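Small S protein (Podospora anserina, PDB 2WVO) mediates heterokaryon incompatibility, triggering a lethal reaction on meeting the [het-s] prion form of incompatible cells after vegetative cell fusion. Local coordinates at residues A[45-50]-A[209-214]; A[38-43]-A[200-205]; A[123-128]-A[194-199]; A[49-54]-A[169-174]. All coordinates share one frame; numbering follows the deposited sequence.

Interaction 1 (A[45-50]-A[209-214]); sequences LDIAKV and AAMSDA
I47 and V50 meet M211 with no flat group between them: no ring, amide or guanidinium offers a face or an edge here, and the contact consists of aliphatic carbons and one thioether sulfur. The carboxylate of D46 serves other partners, H126 ND1 and Q42 NE2. M211 does the reaching. Its CG stands anti to the backbone N (chi1 -178°) and the next bond is extended as well, which carries the chain straight out from its helix. It bends only at the last torsion (chi3 -67°), where the methyl group turns toward V50. The sulfur rests against the ethyl branch of I47, with M211 SD 3.7 Å from I47 CG1 and 4.0 Å from I47 CD1. M211 CE lies 4.0 Å from V50 CG1 and is almost as near to I47 CG1, so one methyl group touches both residues, which are three positions apart on the same side of their helix. The side chains of V50 and M211 cross at about a right angle. The backbones stay well separated, with 8.7 Å between I47 CA and M211 CA, and no hydrogen bond links the segments; M211 spans most of the distance. Where helix 209-218 begins, M211 N is hydrogen-bonded to D208 OD1. Helix 38-59 is enclosed from several directions: I47 also packs on A203 and A204 of helix 194-204, V50 on L129 and V133 of helix 120-136, and L45 and A48 on helix 153-172, while M211 touches L200 of helix 194-204 and E187 of helix 177-187.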
loop_
_atom_site.group_PDB
_atom_site.type_symbol
_atom_site.label_atom_id
_atom_site.label_comp_id
_atom_site.label_asym_id
_atom_site.label_seq_id
_atom_site.Cartn_x
_atom_site.Cartn_y
_atom_site.Cartn_z
ATOM N N LEU A 45 11.352 -12.628 3.365
ATOM C CA LEU A 45 10.672 -12.744 2.073
ATOM C C LEU A 45 10.290 -14.215 1.831
ATOM O O LEU A 45 9.139 -14.531 1.516
ATOM C CB LEU A 45 11.613 -12.241 0.974
ATOM C CG LEU A 45 11.264 -11.136 -0.031
ATOM C CD1 LEU A 45 10.271 -10.074 0.476
ATOM C CD2 LEU A 45 12.560 -10.467 -0.510
ATOM N N ASP A 46 11.269 -15.108 2.010
ATOM C CA ASP A 46 11.056 -16.551 1.914
ATOM C C ASP A 46 9.952 -17.013 2.854
ATOM O O ASP A 46 9.161 -17.883 2.498
ATOM C CB ASP A 46 12.333 -17.329 2.258
ATOM C CG ASP A 46 13.474 -17.079 1.286
ATOM O OD1 ASP A 46 14.616 -17.457 1.648
ATOM O OD2 ASP A 46 13.261 -16.510 0.184
ATOM N N ILE A 47 9.921 -16.457 4.065
ATOM C CA ILE A 47 8.925 -16.866 5.065
ATOM C C ILE A 47 7.506 -16.402 4.703
ATOM O O ILE A 47 6.533 -17.139 4.919
ATOM C CB ILE A 47 9.337 -16.426 6.508
ATOM C CG1 ILE A 47 10.455 -17.329 7.029
ATOM C CG2 ILE A 47 8.153 -16.465 7.477
ATOM C CD1 ILE A 47 11.271 -16.707 8.146
ATOM N N ALA A 48 7.409 -15.184 4.166
ATOM C CA ALA A 48 6.154 -14.616 3.670
ATOM C C ALA A 48 5.576 -15.484 2.563
ATOM O O ALA A 48 4.368 -15.728 2.525
ATOM C CB ALA A 48 6.367 -13.164 3.176
ATOM N N LYS A 49 6.450 -15.961 1.679
ATOM C CA LYS A 49 6.092 -16.909 0.625
ATOM C C LYS A 49 5.595 -18.256 1.178
ATOM O O LYS A 49 4.544 -18.761 0.751
ATOM C CB LYS A 49 7.294 -17.122 -0.299
ATOM C CG LYS A 49 6.984 -17.850 -1.594
ATOM C CD LYS A 49 8.284 -18.143 -2.335
ATOM C CE LYS A 49 8.029 -18.658 -3.734
ATOM N NZ LYS A 49 9.291 -18.682 -4.531
ATOM N N VAL A 50 6.359 -18.836 2.107
ATOM C CA VAL A 50 6.003 -20.108 2.755
ATOM C C VAL A 50 4.630 -20.041 3.421
ATOM O O VAL A 50 3.838 -20.973 3.356
ATOM C CB VAL A 50 7.070 -20.522 3.824
ATOM C CG1 VAL A 50 6.524 -21.603 4.761
ATOM C CG2 VAL A 50 8.355 -20.977 3.157
ATOM N N ALA A 209 4.011 -16.642 13.387
ATOM C CA ALA A 209 4.010 -17.073 14.787
ATOM C C ALA A 209 4.091 -18.596 14.892
ATOM O O ALA A 209 4.720 -19.119 15.808
ATOM C CB ALA A 209 2.786 -16.530 15.526
ATOM N N ALA A 210 3.477 -19.290 13.927
ATOM C CA ALA A 210 3.508 -20.755 13.845
ATOM C C ALA A 210 4.904 -21.322 13.572
ATOM O O ALA A 210 5.278 -22.335 14.156
ATOM C CB ALA A 210 2.501 -21.267 12.806
ATOM N N MET A 211 5.671 -20.683 12.693
ATOM C CA MET A 211 7.048 -21.114 12.445
ATOM C C MET A 211 7.944 -20.788 13.638
ATOM O O MET A 211 8.838 -21.567 13.988
ATOM C CB MET A 211 7.610 -20.471 11.180
ATOM C CG MET A 211 9.030 -20.914 10.825
ATOM S SD MET A 211 9.676 -20.134 9.330
ATOM C CE MET A 211 8.596 -20.879 8.094
ATOM N N SER A 212 7.699 -19.629 14.247
ATOM C CA SER A 212 8.455 -19.167 15.409
ATOM C C SER A 212 8.266 -20.103 16.613
ATOM O O SER A 212 9.232 -20.435 17.302
ATOM C CB SER A 212 8.046 -17.734 15.757
ATOM O OG SER A 212 8.909 -17.180 16.728
ATOM N N ASP A 213 7.025 -20.532 16.848
ATOM C CA ASP A 213 6.698 -21.480 17.917
ATOM C C ASP A 213 7.314 -22.858 17.680
ATOM O O ASP A 213 7.897 -23.439 18.590
ATOM C CB ASP A 213 5.183 -21.604 18.091
ATOM C CG ASP A 213 4.543 -20.326 18.604
ATOM O OD1 ASP A 213 5.258 -19.477 19.173
ATOM O OD2 ASP A 213 3.315 -20.172 18.435
ATOM N N ALA A 214 7.193 -23.367 16.455
ATOM C CA ALA A 214 7.801 -24.646 16.085
ATOM C C ALA A 214 9.324 -24.644 16.243
ATOM O O ALA A 214 9.911 -25.658 16.619
ATOM C CB ALA A 214 7.415 -25.035 14.669
#

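Interaction 2 (A[38-43]-A[200-205]); sequences YERCQL and LKDAAG
R40 and A203 bring the two backbones together, their CA atoms 5.6 Å apart where the short helical segments 38-43 and 200-204 cross at -67° with axes 9.2 Å apart. The small side chain of A203 is consistent with this close approach: A203 CB sits 4.0 Å from L43 CB, one helical turn beyond R40. At the outer side of the crossing, R40 reaches D202 in a salt bridge. R40 NH1 donates to D202 OD2 over 3.2 Å, and the N-H...O angle is 152°. NH1 meets OD2 from above the carboxylate plane, and the guanidinium and carboxylate planes are 61° apart. R40 NH1 also lies 2.7 Å from D202 O, which is at the guanidinium edge. The side chain of R40 bends at chi2, and R40 CD lies 3.5 Å from D202 OD2, so the aliphatic part of the side chain also runs past the carboxylate. L43 meanwhile turns inward to L125 and L129 of helix 120-136, and R44 NH1 binds G205 O just past the helix end. This is a helix-helix crossing of the mainly helical HeLo domain, with an alanine at the close approach and an ion pair at its more exposed margin.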
loop_
_atom_site.group_PDB
_atom_site.type_symbol
_atom_site.label_atom_id
_atom_site.label_comp_id
_atom_site.label_asym_id
_atom_site.label_seq_id
_atom_site.Cartn_x
_atom_site.Cartn_y
_atom_site.Cartn_z
ATOM N N TYR A 38 21.048 -8.471 4.944
ATOM C CA TYR A 38 20.670 -9.182 3.721
ATOM C C TYR A 38 20.028 -10.545 4.006
ATOM O O TYR A 38 18.906 -10.808 3.561
ATOM C CB TYR A 38 21.882 -9.320 2.784
ATOM C CG TYR A 38 21.733 -10.306 1.624
ATOM C CD1 TYR A 38 20.565 -10.339 0.833
ATOM C CD2 TYR A 38 22.778 -11.177 1.291
ATOM C CE1 TYR A 38 20.430 -11.246 -0.232
ATOM C CE2 TYR A 38 22.661 -12.067 0.220
ATOM C CZ TYR A 38 21.482 -12.099 -0.531
ATOM O OH TYR A 38 21.364 -12.979 -1.582
ATOM N N GLU A 39 20.728 -11.397 4.752
ATOM C CA GLU A 39 20.269 -12.764 5.008
ATOM C C GLU A 39 18.912 -12.833 5.704
ATOM O O GLU A 39 18.041 -13.591 5.283
ATOM C CB GLU A 39 21.310 -13.558 5.807
ATOM C CG GLU A 39 22.548 -13.977 5.008
ATOM C CD GLU A 39 23.605 -12.897 4.910
ATOM O OE1 GLU A 39 23.422 -11.784 5.460
ATOM O OE2 GLU A 39 24.638 -13.162 4.272
ATOM N N ARG A 40 18.724 -12.037 6.754
ATOM C CA ARG A 40 17.463 -12.063 7.489
ATOM C C ARG A 40 16.311 -11.519 6.633
ATOM O O ARG A 40 15.204 -12.044 6.674
ATOM C CB ARG A 40 17.587 -11.381 8.864
ATOM C CG ARG A 40 16.836 -10.066 9.084
ATOM C CD ARG A 40 16.333 -10.021 10.541
ATOM N NE ARG A 40 15.247 -9.056 10.786
ATOM C CZ ARG A 40 14.223 -9.277 11.618
ATOM N NH1 ARG A 40 14.121 -10.424 12.272
ATOM N NH2 ARG A 40 13.289 -8.354 11.788
ATOM N N CYS A 41 16.592 -10.495 5.832
ATOM C CA CYS A 41 15.579 -9.897 4.978
ATOM C C CYS A 41 15.181 -10.822 3.827
ATOM O O CYS A 41 14.017 -10.882 3.455
ATOM C CB CYS A 41 16.056 -8.536 4.464
ATOM S SG CYS A 41 15.993 -7.272 5.736
ATOM N N GLN A 42 16.154 -11.542 3.278
ATOM C CA GLN A 42 15.893 -12.549 2.254
ATOM C C GLN A 42 15.020 -13.680 2.808
ATOM O O GLN A 42 14.085 -14.159 2.142
ATOM C CB GLN A 42 17.209 -13.103 1.693
ATOM C CG GLN A 42 17.030 -14.185 0.635
ATOM C CD GLN A 42 16.235 -13.706 -0.567
ATOM O OE1 GLN A 42 16.737 -12.943 -1.387
ATOM N NE2 GLN A 42 14.988 -14.153 -0.673
ATOM N N LEU A 43 15.312 -14.079 4.038
ATOM C CA LEU A 43 14.563 -15.137 4.713
ATOM C C LEU A 43 13.157 -14.709 5.121
ATOM O O LEU A 43 12.248 -15.537 5.155
ATOM C CB LEU A 43 15.333 -15.637 5.944
ATOM C CG LEU A 43 16.552 -16.519 5.668
ATOM C CD1 LEU A 43 17.358 -16.722 6.953
ATOM C CD2 LEU A 43 16.137 -17.857 5.055
ATOM N N LEU A 200 16.166 -18.892 11.836
ATOM C CA LEU A 200 14.772 -19.016 11.395
ATOM C C LEU A 200 13.777 -18.325 12.324
ATOM O O LEU A 200 12.913 -17.579 11.859
ATOM C CB LEU A 200 14.355 -20.484 11.251
ATOM C CG LEU A 200 14.108 -21.145 9.892
ATOM C CD1 LEU A 200 13.373 -22.453 10.121
ATOM C CD2 LEU A 200 13.333 -20.269 8.884
ATOM N N LYS A 201 13.880 -18.599 13.624
ATOM C CA LYS A 201 12.971 -18.019 14.614
ATOM C C LYS A 201 13.066 -16.492 14.678
ATOM O O LYS A 201 12.055 -15.811 14.880
ATOM C CB LYS A 201 13.213 -18.618 16.002
ATOM C CG LYS A 201 12.245 -18.105 17.055
ATOM C CD LYS A 201 12.513 -18.704 18.413
ATOM C CE LYS A 201 11.516 -18.179 19.438
ATOM N NZ LYS A 201 11.769 -16.767 19.849
ATOM N N ASP A 202 14.279 -15.965 14.508
ATOM C CA ASP A 202 14.505 -14.524 14.511
ATOM C C ASP A 202 13.882 -13.856 13.291
ATOM O O ASP A 202 13.291 -12.779 13.409
ATOM C CB ASP A 202 16.005 -14.205 14.597
ATOM C CG ASP A 202 16.329 -12.780 14.168
ATOM O OD1 ASP A 202 16.436 -11.909 15.056
ATOM O OD2 ASP A 202 16.463 -12.528 12.945
ATOM N N ALA A 203 14.032 -14.489 12.129
ATOM C CA ALA A 203 13.452 -13.987 10.878
ATOM C C ALA A 203 11.919 -14.129 10.849
ATOM O O ALA A 203 11.219 -13.280 10.284
ATOM C CB ALA A 203 14.094 -14.682 9.671
ATOM N N ALA A 204 11.409 -15.189 11.470
ATOM C CA ALA A 204 9.961 -15.418 11.589
ATOM C C ALA A 204 9.266 -14.461 12.572
ATOM O O ALA A 204 8.048 -14.297 12.516
ATOM C CB ALA A 204 9.674 -16.880 11.965
ATOM N N GLY A 205 10.046 -13.835 13.463
ATOM C CA GLY A 205 9.517 -12.889 14.447
ATOM C C GLY A 205 8.642 -11.801 13.839
ATOM O O GLY A 205 9.104 -11.020 12.999
#

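Interaction 3 (A[123-128]-A[194-199]); sequences RALHRR and EASLTI
L125 packs onto one turn of helix 194-204, joining it to helix 120-136 within the helical HeLo domain. Its two methyl groups divide the work. L125 CD1 touches the side chain of S196, 3.9 Å from S196 CB, while L125 CD2 comes to 3.4 Å from S196 O and lies 3.9 Å from I199 CG2. The leucine thus rests against a backbone carbonyl oxygen as well as against side chains three residues apart. Its side chain crosses that of I199 obliquely, and the CA atoms of L125 and S196 are 7.0 Å apart. No hydrogen bond spans the two segments. S196 turns its hydroxyl elsewhere: OG lies anti to the carbonyl carbon (chi1 -72°), beside its own backbone N, and is hydrogen-bonded to D193 OD1 just before the segment. The serine therefore offers CB, rather than its polar end, to the leucine. In the next shell, L43 of helix 38-59 also packs on I199, and I121, one turn before L125, packs on A195, S196 and I199. On the outer side of helix 194-204, E194 O accepts from two donors of one residue, T198 N at 2.8 Å and T198 OG1 at 2.7 Å, the hydroxyl oxygen standing 40° out of the carbonyl plane.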
loop_
_atom_site.group_PDB
_atom_site.type_symbol
_atom_site.label_atom_id
_atom_site.label_comp_id
_atom_site.label_asym_id
_atom_site.label_seq_id
_atom_site.Cartn_x
_atom_site.Cartn_y
_atom_site.Cartn_z
ATOM N N ARG A 123 22.162 -19.191 3.565
ATOM C CA ARG A 123 22.096 -19.782 2.225
ATOM C C ARG A 123 21.329 -21.109 2.237
ATOM O O ARG A 123 20.498 -21.346 1.361
ATOM C CB ARG A 123 23.519 -19.969 1.662
ATOM C CG ARG A 123 23.631 -20.539 0.243
ATOM C CD ARG A 123 23.308 -19.495 -0.827
ATOM N NE ARG A 123 23.193 -20.064 -2.173
ATOM C CZ ARG A 123 22.067 -20.551 -2.698
ATOM N NH1 ARG A 123 20.932 -20.560 -2.001
ATOM N NH2 ARG A 123 22.073 -21.039 -3.933
ATOM N N ALA A 124 21.613 -21.950 3.239
ATOM C CA ALA A 124 21.011 -23.280 3.373
ATOM C C ALA A 124 19.531 -23.253 3.772
ATOM O O ALA A 124 18.737 -24.061 3.275
ATOM C CB ALA A 124 21.815 -24.140 4.352
ATOM N N LEU A 125 19.175 -22.350 4.685
ATOM C CA LEU A 125 17.781 -22.101 5.040
ATOM C C LEU A 125 16.983 -21.597 3.841
ATOM O O LEU A 125 15.845 -22.017 3.621
ATOM C CB LEU A 125 17.705 -21.068 6.162
ATOM C CG LEU A 125 17.256 -21.374 7.595
ATOM C CD1 LEU A 125 17.194 -22.864 7.950
ATOM C CD2 LEU A 125 18.131 -20.595 8.573
ATOM N N HIS A 126 17.585 -20.678 3.086
ATOM C CA HIS A 126 16.989 -20.118 1.875
ATOM C C HIS A 126 16.638 -21.201 0.848
ATOM O O HIS A 126 15.549 -21.184 0.266
ATOM C CB HIS A 126 17.926 -19.074 1.252
ATOM C CG HIS A 126 17.426 -18.506 -0.042
ATOM N ND1 HIS A 126 16.329 -17.675 -0.114
ATOM C CD2 HIS A 126 17.867 -18.658 -1.313
ATOM C CE1 HIS A 126 16.120 -17.333 -1.372
ATOM N NE2 HIS A 126 17.039 -17.917 -2.120
ATOM N N ARG A 127 17.572 -22.129 0.635
ATOM C CA ARG A 127 17.372 -23.257 -0.279
ATOM C C ARG A 127 16.225 -24.137 0.215
ATOM O O ARG A 127 15.371 -24.541 -0.566
ATOM C CB ARG A 127 18.663 -24.081 -0.406
ATOM C CG ARG A 127 18.721 -25.003 -1.626
ATOM C CD ARG A 127 19.945 -25.946 -1.600
ATOM N NE ARG A 127 21.199 -25.244 -1.298
ATOM C CZ ARG A 127 21.898 -24.510 -2.164
ATOM N NH1 ARG A 127 21.484 -24.361 -3.419
ATOM N NH2 ARG A 127 23.020 -23.917 -1.767
ATOM N N ARG A 128 16.209 -24.404 1.520
ATOM C CA ARG A 128 15.187 -25.228 2.162
ATOM C C ARG A 128 13.788 -24.606 2.098
ATOM O O ARG A 128 12.807 -25.313 1.871
ATOM C CB ARG A 128 15.603 -25.538 3.610
ATOM C CG ARG A 128 14.591 -26.299 4.451
ATOM C CD ARG A 128 15.162 -26.626 5.819
ATOM N NE ARG A 128 15.796 -27.948 5.861
ATOM C CZ ARG A 128 17.096 -28.171 5.680
ATOM N NH1 ARG A 128 17.923 -27.158 5.437
ATOM N NH2 ARG A 128 17.569 -29.408 5.732
ATOM N N GLU A 194 20.924 -26.045 16.040
ATOM C CA GLU A 194 20.417 -24.856 16.740
ATOM C C GLU A 194 20.673 -23.548 15.975
ATOM O O GLU A 194 19.821 -22.612 16.014
ATOM C CB GLU A 194 21.054 -24.759 18.133
ATOM C CG GLU A 194 20.450 -23.654 19.052
ATOM C CD GLU A 194 21.190 -23.794 20.491
ATOM O OE1 GLU A 194 21.634 -22.679 21.038
ATOM O OE2 GLU A 194 21.325 -25.013 21.078
ATOM N N ALA A 195 21.869 -23.500 15.335
ATOM C CA ALA A 195 22.297 -22.316 14.603
ATOM C C ALA A 195 21.249 -21.910 13.567
ATOM O O ALA A 195 20.845 -20.748 13.514
ATOM C CB ALA A 195 23.641 -22.570 13.939
ATOM N N SER A 196 20.793 -22.886 12.778
ATOM C CA SER A 196 19.786 -22.658 11.746
ATOM C C SER A 196 18.404 -22.350 12.319
ATOM O O SER A 196 17.690 -21.500 11.796
ATOM C CB SER A 196 19.733 -23.844 10.785
ATOM O OG SER A 196 20.888 -23.864 9.964
ATOM N N LEU A 197 18.050 -23.026 13.407
ATOM C CA LEU A 197 16.759 -22.826 14.066
ATOM C C LEU A 197 16.608 -21.426 14.670
ATOM O O LEU A 197 15.516 -20.851 14.665
ATOM C CB LEU A 197 16.543 -23.896 15.137
ATOM C CG LEU A 197 16.215 -25.327 14.682
ATOM C CD1 LEU A 197 16.357 -26.299 15.841
ATOM C CD2 LEU A 197 14.810 -25.426 14.059
ATOM N N THR A 198 17.720 -20.888 15.168
ATOM C CA THR A 198 17.756 -19.596 15.846
ATOM C C THR A 198 17.644 -18.467 14.832
ATOM O O THR A 198 16.981 -17.457 15.084
ATOM C CB THR A 198 19.056 -19.472 16.677
ATOM O OG1 THR A 198 19.128 -20.579 17.586
ATOM C CG2 THR A 198 19.121 -18.152 17.459
ATOM N N ILE A 199 18.294 -18.659 13.685
ATOM C CA ILE A 199 18.209 -17.732 12.560
ATOM C C ILE A 199 16.776 -17.710 11.981
ATOM O O ILE A 199 16.238 -16.635 11.703
ATOM C CB ILE A 199 19.275 -18.058 11.463
ATOM C CG1 ILE A 199 20.710 -17.918 12.008
ATOM C CG2 ILE A 199 19.084 -17.189 10.236
ATOM C CD1 ILE A 199 21.126 -16.502 12.457
#

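Interaction 4 (A[49-54]-A[169-174]); sequences KVRLSR and ELEKAF
A largely buried salt bridge between R51 and E171, with a small leucine contact beside it, joins the second half of helix 38-59 to the C-terminal part of helix 153-172 in the helical HeLo domain. R51 NH2 donates to E171 OE1 over 2.8 Å at a near-straight 163°, and R51 NE adds a weak bond to the same oxygen. E171 OE1 lies near the plane of the guanidinium, at its edge, whereas the arginine meets the carboxylate from above its plane; the two planes are 80° apart. The arginine, bent at chi2 and chi3, is held from further sides: NH2 also forms a salt bridge with D168 OD2, and NH1 is hydrogen-bonded to I207 O. These partners probably fix the rotation of the guanidinium and offset its charge. R54, which pairs with E187 and D208, has its NH1 5.0 Å from E171 OE1, not in contact, and may add to the positive field there. Alongside, L52 CD1 and L170 CD2 touch at 4.2 Å, and both leucines reach helix 75-104. One water completes the link: it donates to R51 O at 2.8 Å and to E171 OE1 at 2.7 Å, and accepts from R51 NE at 3.0 Å.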
loop_
_atom_site.group_PDB
_atom_site.type_symbol
_atom_site.label_atom_id
_atom_site.label_comp_id
_atom_site.label_asym_id
_atom_site.label_seq_id
_atom_site.Cartn_x
_atom_site.Cartn_y
_atom_site.Cartn_z
ATOM N N LYS A 49 6.450 -15.961 1.679
ATOM C CA LYS A 49 6.092 -16.909 0.625
ATOM C C LYS A 49 5.595 -18.256 1.178
ATOM O O LYS A 49 4.544 -18.761 0.751
ATOM C CB LYS A 49 7.294 -17.122 -0.299
ATOM C CG LYS A 49 6.984 -17.850 -1.594
ATOM C CD LYS A 49 8.284 -18.143 -2.335
ATOM C CE LYS A 49 8.029 -18.658 -3.734
ATOM N NZ LYS A 49 9.291 -18.682 -4.531
ATOM N N VAL A 50 6.359 -18.836 2.107
ATOM C CA VAL A 50 6.003 -20.108 2.755
ATOM C C VAL A 50 4.630 -20.041 3.421
ATOM O O VAL A 50 3.838 -20.973 3.356
ATOM C CB VAL A 50 7.070 -20.522 3.824
ATOM C CG1 VAL A 50 6.524 -21.603 4.761
ATOM C CG2 VAL A 50 8.355 -20.977 3.157
ATOM N N ARG A 51 4.390 -18.919 4.082
ATOM C CA ARG A 51 3.149 -18.589 4.749
ATOM C C ARG A 51 1.959 -18.686 3.776
ATOM O O ARG A 51 0.936 -19.307 4.054
ATOM C CB ARG A 51 3.347 -17.157 5.235
ATOM C CG ARG A 51 2.441 -16.637 6.289
ATOM C CD ARG A 51 2.647 -17.217 7.693
ATOM N NE ARG A 51 1.297 -17.274 8.244
ATOM C CZ ARG A 51 0.664 -16.242 8.791
ATOM N NH1 ARG A 51 1.280 -15.080 8.949
ATOM N NH2 ARG A 51 -0.583 -16.387 9.205
ATOM N N LEU A 52 2.117 -18.056 2.624
ATOM C CA LEU A 52 1.142 -18.086 1.543
ATOM C C LEU A 52 0.956 -19.530 1.048
ATOM O O LEU A 52 -0.175 -20.010 0.938
ATOM C CB LEU A 52 1.632 -17.163 0.429
ATOM C CG LEU A 52 0.776 -16.209 -0.408
ATOM C CD1 LEU A 52 -0.516 -15.723 0.277
ATOM C CD2 LEU A 52 1.666 -15.027 -0.872
ATOM N N SER A 53 2.065 -20.225 0.793
ATOM C CA SER A 53 2.020 -21.614 0.346
ATOM C C SER A 53 1.347 -22.537 1.362
ATOM O O SER A 53 0.625 -23.455 0.975
ATOM C CB SER A 53 3.416 -22.139 -0.014
ATOM O OG SER A 53 4.107 -22.621 1.132
ATOM N N ARG A 54 1.585 -22.281 2.652
ATOM C CA ARG A 54 0.972 -23.064 3.735
ATOM C C ARG A 54 -0.553 -22.953 3.742
ATOM O O ARG A 54 -1.237 -23.958 3.909
ATOM C CB ARG A 54 1.543 -22.678 5.104
ATOM C CG ARG A 54 1.156 -23.642 6.262
ATOM C CD ARG A 54 1.585 -23.077 7.628
ATOM N NE ARG A 54 3.015 -22.739 7.650
ATOM C CZ ARG A 54 3.551 -21.742 8.344
ATOM N NH1 ARG A 54 2.789 -20.958 9.103
ATOM N NH2 ARG A 54 4.858 -21.532 8.286
ATOM N N GLU A 169 -5.606 -12.851 7.787
ATOM C CA GLU A 169 -6.988 -12.675 7.315
ATOM C C GLU A 169 -7.513 -13.892 6.557
ATOM O O GLU A 169 -8.660 -14.297 6.745
ATOM C CB GLU A 169 -7.089 -11.462 6.387
ATOM C CG GLU A 169 -6.964 -10.095 7.049
ATOM C CD GLU A 169 -7.456 -8.977 6.127
ATOM O OE1 GLU A 169 -8.670 -8.964 5.767
ATOM O OE2 GLU A 169 -6.633 -8.109 5.757
ATOM N N LEU A 170 -6.661 -14.455 5.700
ATOM C CA LEU A 170 -6.932 -15.669 4.933
ATOM C C LEU A 170 -7.191 -16.904 5.810
ATOM O O LEU A 170 -8.086 -17.707 5.526
ATOM C CB LEU A 170 -5.746 -15.944 3.995
ATOM C CG LEU A 170 -5.776 -15.890 2.465
ATOM C CD1 LEU A 170 -6.914 -15.077 1.846
ATOM C CD2 LEU A 170 -4.428 -15.512 1.878
ATOM N N GLU A 171 -6.376 -17.061 6.849
ATOM C CA GLU A 171 -6.510 -18.161 7.804
ATOM C C GLU A 171 -7.758 -18.005 8.653
ATOM O O GLU A 171 -8.405 -18.992 9.000
ATOM C CB GLU A 171 -5.283 -18.236 8.713
ATOM C CG GLU A 171 -4.065 -18.836 8.037
ATOM C CD GLU A 171 -2.857 -18.908 8.948
ATOM O OE1 GLU A 171 -1.726 -18.801 8.435
ATOM O OE2 GLU A 171 -3.039 -19.074 10.171
ATOM N N LYS A 172 -8.092 -16.757 8.971
ATOM C CA LYS A 172 -9.290 -16.437 9.740
ATOM C C LYS A 172 -10.575 -16.825 8.997
ATOM O O LYS A 172 -11.565 -17.226 9.624
ATOM C CB LYS A 172 -9.309 -14.946 10.073
ATOM C CG LYS A 172 -10.139 -14.597 11.283
ATOM C CD LYS A 172 -9.965 -13.140 11.682
ATOM C CE LYS A 172 -11.020 -12.747 12.705
ATOM N NZ LYS A 172 -10.767 -11.384 13.252
ATOM N N ALA A 173 -10.542 -16.714 7.669
ATOM C CA ALA A 173 -11.714 -16.924 6.829
ATOM C C ALA A 173 -12.035 -18.405 6.570
ATOM O O ALA A 173 -13.104 -18.723 6.070
ATOM C CB ALA A 173 -11.569 -16.157 5.514
ATOM N N PHE A 174 -11.116 -19.298 6.933
ATOM C CA PHE A 174 -11.244 -20.729 6.650
ATOM C C PHE A 174 -10.962 -21.598 7.894
ATOM O O PHE A 174 -10.180 -21.195 8.753
ATOM C CB PHE A 174 -10.358 -21.096 5.448
ATOM C CG PHE A 174 -10.855 -20.509 4.146
ATOM C CD1 PHE A 174 -10.456 -19.238 3.740
ATOM C CD2 PHE A 174 -11.782 -21.201 3.364
ATOM C CE1 PHE A 174 -10.949 -18.675 2.575
ATOM C CE2 PHE A 174 -12.269 -20.647 2.181
ATOM C CZ PHE A 174 -11.860 -19.385 1.788
HETATM O O HOH W 1 0.168 -19.603 6.702
#

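How the interactions relate
Helix 38-59 runs through interactions 2, 1 and 4 in that order along its length, and interaction 3 joins two of its neighbours, helices 120-136 and 194-204. Interactions 1 and 2 have centres 9 Å apart and touch, as do interactions 2 and 3 at the same separation; interactions 3 and 4, 22 Å apart, mark the two ends of the set. Interactions 1 and 4 share K49 and V50. Along the chain, interaction 3 is nested inside the loops closed by interactions 1 and 2. Helices 194-204 and 209-218, late in the globular domain, are thereby packed onto helix 38-59, a helix from early in the chain.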